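Local coordinates for protein 6-carboxyhexanoate--CoA ligase (Aquifex aeolicus, PDB 5TVA) that belongs to the BioW family of CoA ligases and binds coenzyme A and adenosine monophosphate in pockets of a single chain, at residues V6-Q11 and H16-E21; L117-I120 and R125-E128. All coordinates share one frame; numbering follows the deposited sequence.

Contact 1 of 2, residues V6-Q11 and H16-E21; sequences VRMRAQ and HVSGAE. With COA (coenzyme A), chain D.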
loop_
_atom_site.group_PDB
_atom_site.type_symbol
_atom_site.label_atom_id
_atom_site.label_comp_id
_atom_site.label_asym_id
_atom_site.label_seq_id
_atom_site.Cartn_x
_atom_site.Cartn_y
_atom_site.Cartn_z
ATOM N N VAL A 6 -8.175 0.949 -15.354
ATOM C CA VAL A 6 -7.875 2.345 -15.676
ATOM C C VAL A 6 -6.778 2.814 -14.741
ATOM O O VAL A 6 -7.025 3.012 -13.546
ATOM C CB VAL A 6 -9.105 3.247 -15.548
ATOM C CG1 VAL A 6 -8.750 4.671 -15.961
ATOM C CG2 VAL A 6 -10.232 2.710 -16.389
ATOM N N ARG A 7 -5.573 3.015 -15.275
ATOM C CA ARG A 7 -4.419 3.380 -14.456
ATOM C C ARG A 7 -3.945 4.776 -14.812
ATOM O O ARG A 7 -3.678 5.055 -15.983
ATOM C CB ARG A 7 -3.252 2.403 -14.634
ATOM C CG ARG A 7 -3.445 1.048 -13.980
ATOM C CD ARG A 7 -2.266 0.097 -14.320
ATOM N NE ARG A 7 -2.442 -0.505 -15.643
ATOM C CZ ARG A 7 -1.526 -1.235 -16.299
ATOM N NH1 ARG A 7 -0.323 -1.464 -15.775
ATOM N NH2 ARG A 7 -1.817 -1.742 -17.496
ATOM N N MET A 8 -3.793 5.628 -13.793
ATOM C CA MET A 8 -3.336 7.000 -13.962
ATOM C C MET A 8 -2.105 7.236 -13.103
ATOM O O MET A 8 -2.054 6.805 -11.952
ATOM C CB MET A 8 -4.449 7.986 -13.572
ATOM C CG MET A 8 -4.090 9.500 -13.692
ATOM S SD MET A 8 -3.127 10.216 -12.322
ATOM C CE MET A 8 -4.285 10.046 -10.961
ATOM N N ARG A 9 -1.112 7.914 -13.669
ATOM C CA ARG A 9 0.006 8.470 -12.919
ATOM C C ARG A 9 0.252 9.886 -13.416
ATOM O O ARG A 9 -0.011 10.196 -14.583
ATOM C CB ARG A 9 1.269 7.638 -13.092
ATOM C CG ARG A 9 1.827 7.696 -14.509
ATOM C CD ARG A 9 2.991 6.753 -14.670
ATOM N NE ARG A 9 3.777 7.045 -15.863
ATOM C CZ ARG A 9 3.672 6.361 -16.998
ATOM N NH1 ARG A 9 2.819 5.345 -17.081
ATOM N NH2 ARG A 9 4.409 6.687 -18.045
ATOM N N ALA A 10 0.741 10.753 -12.525
ATOM C CA ALA A 10 0.968 12.159 -12.862
ATOM C C ALA A 10 2.232 12.654 -12.179
ATOM O O ALA A 10 2.521 12.273 -11.042
ATOM C CB ALA A 10 -0.219 13.045 -12.465
ATOM N N GLN A 11 2.995 13.477 -12.896
ATOM C CA GLN A 11 4.253 14.036 -12.429
ATOM C C GLN A 11 4.167 15.556 -12.387
ATOM O O GLN A 11 3.345 16.178 -13.068
ATOM C CB GLN A 11 5.442 13.634 -13.330
ATOM C CG GLN A 11 5.901 12.213 -13.137
ATOM C CD GLN A 11 7.085 11.861 -14.007
ATOM O OE1 GLN A 11 7.283 12.444 -15.082
ATOM N NE2 GLN A 11 7.896 10.906 -13.543
ATOM N N HIS A 16 6.783 12.417 -8.872
ATOM C CA HIS A 16 5.483 11.754 -8.851
ATOM C C HIS A 16 4.564 12.414 -7.820
ATOM O O HIS A 16 4.900 12.497 -6.636
ATOM C CB HIS A 16 5.692 10.264 -8.544
ATOM C CG HIS A 16 4.424 9.464 -8.446
ATOM N ND1 HIS A 16 3.879 8.793 -9.523
ATOM C CD2 HIS A 16 3.614 9.199 -7.391
ATOM C CE1 HIS A 16 2.783 8.162 -9.138
ATOM N NE2 HIS A 16 2.598 8.392 -7.850
ATOM N N VAL A 17 3.405 12.897 -8.254
ATOM C CA VAL A 17 2.500 13.603 -7.357
ATOM C C VAL A 17 1.148 12.931 -7.234
ATOM O O VAL A 17 0.357 13.322 -6.363
ATOM C CB VAL A 17 2.319 15.081 -7.776
ATOM C CG1 VAL A 17 3.673 15.793 -7.824
ATOM C CG2 VAL A 17 1.599 15.180 -9.131
ATOM N N SER A 18 0.848 11.933 -8.060
ATOM C CA SER A 18 -0.473 11.328 -7.992
ATOM C C SER A 18 -0.472 10.023 -8.773
ATOM O O SER A 18 0.314 9.838 -9.706
ATOM C CB SER A 18 -1.546 12.275 -8.531
ATOM O OG SER A 18 -2.837 11.737 -8.300
ATOM N N GLY A 19 -1.371 9.130 -8.390
ATOM C CA GLY A 19 -1.476 7.838 -9.044
ATOM C C GLY A 19 -2.624 7.041 -8.459
ATOM O O GLY A 19 -2.837 7.058 -7.244
ATOM N N ALA A 20 -3.376 6.349 -9.306
ATOM C CA ALA A 20 -4.580 5.667 -8.855
ATOM C C ALA A 20 -4.999 4.708 -9.953
ATOM O O ALA A 20 -4.641 4.887 -11.118
ATOM C CB ALA A 20 -5.720 6.662 -8.546
ATOM N N GLU A 21 -5.789 3.712 -9.571
ATOM C CA GLU A 21 -6.325 2.735 -10.500
ATOM C C GLU A 21 -7.784 2.474 -10.170
ATOM O O GLU A 21 -8.169 2.444 -8.992
ATOM C CB GLU A 21 -5.524 1.418 -10.459
ATOM C CG GLU A 21 -6.089 0.311 -11.349
ATOM C CD GLU A 21 -5.098 -0.851 -11.531
ATOM O OE1 GLU A 21 -4.001 -0.802 -10.936
ATOM O OE2 GLU A 21 -5.411 -1.789 -12.301
HETATM N N1A COA D . 5.349 6.093 -7.375
HETATM C C2A COA D . 6.390 6.595 -8.056
HETATM N N3A COA D . 6.513 6.418 -9.365
HETATM C C4A COA D . 5.600 5.698 -10.047
HETATM C C5A COA D . 4.502 5.156 -9.374
HETATM C C6A COA D . 4.411 5.391 -7.978
HETATM N N6A COA D . 3.240 4.805 -7.207
HETATM N N7A COA D . 3.739 4.511 -10.258
HETATM C C8A COA D . 4.310 4.623 -11.441
HETATM N N9A COA D . 5.415 5.365 -11.335
HETATM C C1B COA D . 6.287 5.558 -12.530
HETATM C C2B COA D . 7.413 6.131 -12.637
HETATM O O2B COA D . 8.360 5.840 -11.559
HETATM C C3B COA D . 7.826 5.136 -13.920
HETATM O O3B COA D . 8.026 3.815 -13.350
HETATM P P3B COA D . 9.455 2.954 -13.145
HETATM O O7A COA D . 9.153 1.544 -13.550
HETATM O O8A COA D . 10.596 3.494 -13.952
HETATM O O9A COA D . 9.874 2.938 -11.698
HETATM C C4B COA D . 6.794 5.173 -14.715
HETATM O O4B COA D . 5.640 5.850 -13.903
HETATM C C5B COA D . 6.281 3.753 -15.255
HETATM O O5B COA D . 5.524 3.102 -14.292
HETATM P P1A COA D . 4.212 2.113 -14.613
HETATM O O1A COA D . 4.458 0.739 -13.976
HETATM O O2A COA D . 3.922 1.971 -16.088
HETATM O O3A COA D . 2.911 2.767 -13.844
HETATM P P2A COA D . 1.284 2.562 -14.228
HETATM O O4A COA D . 0.989 3.545 -15.369
HETATM O O5A COA D . 1.009 1.150 -14.768
HETATM O O6A COA D . 0.389 2.927 -12.843
HETATM C CBP COA D . -0.159 3.073 -10.323
HETATM C CCP COA D . 0.753 2.463 -11.503
HETATM C CDP COA D . 0.195 4.568 -10.112
HETATM C CEP COA D . -1.632 3.104 -10.787
HETATM C CAP COA D . 0.027 2.222 -8.948
HETATM O OAP COA D . 0.924 2.797 -8.074
HETATM C C9P COA D . -1.263 1.998 -8.110
HETATM O O9P COA D . -1.954 1.012 -8.258
HETATM N N8P COA D . -1.672 2.973 -7.103
HETATM C C7P COA D . -2.925 2.796 -6.299
HETATM C C6P COA D . -2.654 2.654 -4.808
HETATM C C5P COA D . -1.975 3.897 -4.133
HETATM O O5P COA D . -1.036 4.417 -4.603
HETATM N N4P COA D . -2.545 4.393 -2.854
HETATM C C3P COA D . -1.928 5.613 -2.188
HETATM C C2P COA D . -2.435 5.682 -0.743
HETATM S S1P COA D . -2.064 4.047 -0.035
#

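Contact 2 of 2, residues L117-I120 and R125-E128; sequences LMDI and RLEE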
loop_
_atom_site.group_PDB
_atom_site.type_symbol
_atom_site.label_atom_id
_atom_site.label_comp_id
_atom_site.label_asym_id
_atom_site.label_seq_id
_atom_site.Cartn_x
_atom_site.Cartn_y
_atom_site.Cartn_z
ATOM N N LEU A 117 10.714 -5.845 -0.437
ATOM C CA LEU A 117 10.348 -7.249 -0.207
ATOM C C LEU A 117 11.365 -7.830 0.771
ATOM O O LEU A 117 12.511 -8.117 0.400
ATOM C CB LEU A 117 10.325 -8.046 -1.514
ATOM C CG LEU A 117 9.227 -7.634 -2.499
ATOM C CD1 LEU A 117 9.416 -8.284 -3.831
ATOM C CD2 LEU A 117 7.861 -7.971 -1.957
ATOM N N MET A 118 10.949 -8.013 2.020
ATOM C CA MET A 118 11.848 -8.477 3.069
ATOM C C MET A 118 11.616 -9.951 3.379
ATOM O O MET A 118 10.485 -10.365 3.679
ATOM C CB MET A 118 11.676 -7.641 4.339
ATOM C CG MET A 118 12.401 -8.220 5.541
ATOM S SD MET A 118 12.688 -7.025 6.859
ATOM C CE MET A 118 13.776 -5.873 6.020
ATOM N N ASP A 119 12.698 -10.735 3.319
ATOM C CA ASP A 119 12.713 -12.117 3.793
ATOM C C ASP A 119 12.278 -12.211 5.258
ATOM O O ASP A 119 13.002 -11.720 6.128
ATOM C CB ASP A 119 14.132 -12.684 3.607
ATOM C CG ASP A 119 14.190 -14.203 3.677
ATOM O OD1 ASP A 119 13.502 -14.797 4.529
ATOM O OD2 ASP A 119 14.927 -14.807 2.848
ATOM N N ILE A 120 11.122 -12.837 5.548
ATOM C CA ILE A 120 10.633 -12.932 6.933
ATOM C C ILE A 120 11.685 -13.530 7.843
ATOM O O ILE A 120 11.801 -13.156 9.019
ATOM C CB ILE A 120 9.355 -13.785 7.031
ATOM C CG1 ILE A 120 9.484 -15.050 6.176
ATOM C CG2 ILE A 120 8.066 -12.950 6.949
ATOM C CD1 ILE A 120 8.257 -15.896 6.211
ATOM N N ARG A 125 16.774 -7.877 1.974
ATOM C CA ARG A 125 15.966 -7.254 0.932
ATOM C C ARG A 125 16.064 -8.064 -0.357
ATOM O O ARG A 125 17.154 -8.196 -0.918
ATOM C CB ARG A 125 16.441 -5.822 0.701
ATOM C CG ARG A 125 16.151 -4.894 1.876
ATOM C CD ARG A 125 16.662 -3.479 1.638
ATOM N NE ARG A 125 16.042 -2.826 0.486
ATOM C CZ ARG A 125 16.092 -1.516 0.274
ATOM N NH1 ARG A 125 16.726 -0.739 1.140
ATOM N NH2 ARG A 125 15.492 -0.974 -0.780
ATOM N N LEU A 126 14.919 -8.561 -0.852
ATOM C CA LEU A 126 14.867 -9.438 -2.024
ATOM C C LEU A 126 14.524 -8.721 -3.325
ATOM O O LEU A 126 14.702 -9.309 -4.402
ATOM C CB LEU A 126 13.835 -10.552 -1.814
ATOM C CG LEU A 126 13.919 -11.351 -0.510
ATOM C CD1 LEU A 126 12.788 -12.374 -0.410
ATOM C CD2 LEU A 126 15.269 -12.042 -0.377
ATOM N N GLU A 127 14.012 -7.489 -3.271
ATOM C CA GLU A 127 13.738 -6.785 -4.516
ATOM C C GLU A 127 15.046 -6.534 -5.262
ATOM O O GLU A 127 16.088 -6.259 -4.656
ATOM C CB GLU A 127 12.990 -5.471 -4.250
ATOM C CG GLU A 127 13.818 -4.348 -3.654
ATOM C CD GLU A 127 13.921 -4.417 -2.142
ATOM O OE1 GLU A 127 13.405 -5.395 -1.545
ATOM O OE2 GLU A 127 14.509 -3.477 -1.547
ATOM N N GLU A 128 14.989 -6.658 -6.592
ATOM C CA GLU A 128 16.189 -6.500 -7.414
ATOM C C GLU A 128 16.583 -5.040 -7.532
ATOM O O GLU A 128 17.774 -4.702 -7.492
ATOM C CB GLU A 128 15.948 -7.075 -8.810
ATOM C CG GLU A 128 16.200 -8.537 -8.927
ATOM C CD GLU A 128 17.654 -8.849 -8.755
ATOM O OE1 GLU A 128 18.487 -8.090 -9.306
ATOM O OE2 GLU A 128 17.956 -9.833 -8.051
#

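Contact 1 of 2, residues V6-Q11 and H16-E21
The N-terminal beta hairpin forms one wall of the coenzyme A pocket, and Met8 and Ala20 mark the regular part of its antiparallel pairing. Met8 N reaches Ala20 O at 2.9 Å in a nearly straight bond (171° at the hydrogen), and Ala20 N returns one to Met8 O. Toward the turn the register slips at a classic beta bulge: Val17 and Ser18 both face Ala10, whose O takes a bond from Val17 N at 3.0 Å and a weak one from Ser18 N. On the face of Arg7, Arg9, His16 and Glu21 lies the ligand. One face of the His16 imidazole lies over the adenine, with COA N1A 3.5 Å above the ring plane and over its centre, and His16 CE1 3.4 Å from COA C6A. His16 CG, anti to the backbone N (chi1 178°), swings the ring alongside Arg9, whose CB meets the ring edge. Arg9 NH1 donates to COA O4A at 3.1 Å with that oxygen in the guanidinium plane, while COA C4B lies above one face, displaced toward its rim. Gly19, paired opposite Arg9 without hydrogen bonds, brings its CA within 3.8 Å of COA CDP. Arg7 and Glu21 run side by side, Arg7 CG 3.5 Å from Glu21 CD, without their charged ends meeting: Arg7 NH2 forms a salt bridge with Glu51, whereas Glu21 OE1 accepts from His138 N. On the other face Met8, bent so that CE lies 3.5 Å from Ser18 OG, joins Ala10 and Ala20 in a mostly apolar layer. Leu36 of helix 29-37 covers Met8 and Ala20, and strand 45-52 pairs with the far edge of strand 3-12, completing a three-stranded antiparallel sheet.

Contact 2 of 2, residues L117-I120 and R125-E128
Strand 116-119, at one edge of a mixed beta sheet, is met by a returning loop that pairs with it through a single bridge, so that Leu117 is gripped at both ends of its backbone unit. Leu117 O accepts from Leu126 N at 2.8 Å, in a bond close to linear (173°). Its N-H is taken by a side chain instead: Glu127 OE1 receives Leu117 N at 2.9 Å, the donor standing well above the carboxylate plane. The loop thus supplies one backbone donor and one carboxylate acceptor to the strand edge, a case of a side chain replacing a peptide carbonyl. Glu127 can do this because its chain folds back, with CG between the backbone N and the carbonyl carbon (chi1 74°), and a bend at chi2 carries the carboxylate to the strand.

Packing is tight around Leu117. Beside the two hydrogen bonds, Leu126 CB lies 3.5 Å from Leu117 O and 4.3 Å from Leu117 CB, while the rest of the Leu117 side chain reaches Leu224 and Ile228 of helix 224-233. Met118, turned to the opposite side, packs on helix 91-102. The contact loosens toward the outer end of Leu126, which is partly exposed: its isobutyl group runs along the strand toward Asp119, with Leu126 CD2 only at 4.2 Å from Asp119 CB.

Arg125, also partly exposed, has its guanidinium bound to Ala105 O through NH1. Its other nitrogens hold the second oxygen of the Glu127 carboxylate and would restrict its rotation: Arg125 NE at 2.6 Å and NH2 at 2.8 Å both donate, side-on and in the guanidinium plane, to Glu127 OE2.

From the N terminus, contact 1 comes first, closing the short turn between strands 3-12 and 15-25 before the chain enters helix 29-37. More than ninety residues later contact 2 closes a loop, as 125-128 folds back on 117-120 at the edge of the mixed sheet. The two neither nest nor cross: they follow in series, each with four residues between its segments. The centres of contacts 1 and 2 are 25 Å apart. Their nearest atoms are about 17 Å apart, without touching. The principle illustrated is that local closures can shape separate parts of one fold, contact 1 within the antiparallel sheet and contact 2 between the mixed sheet and its connecting loop.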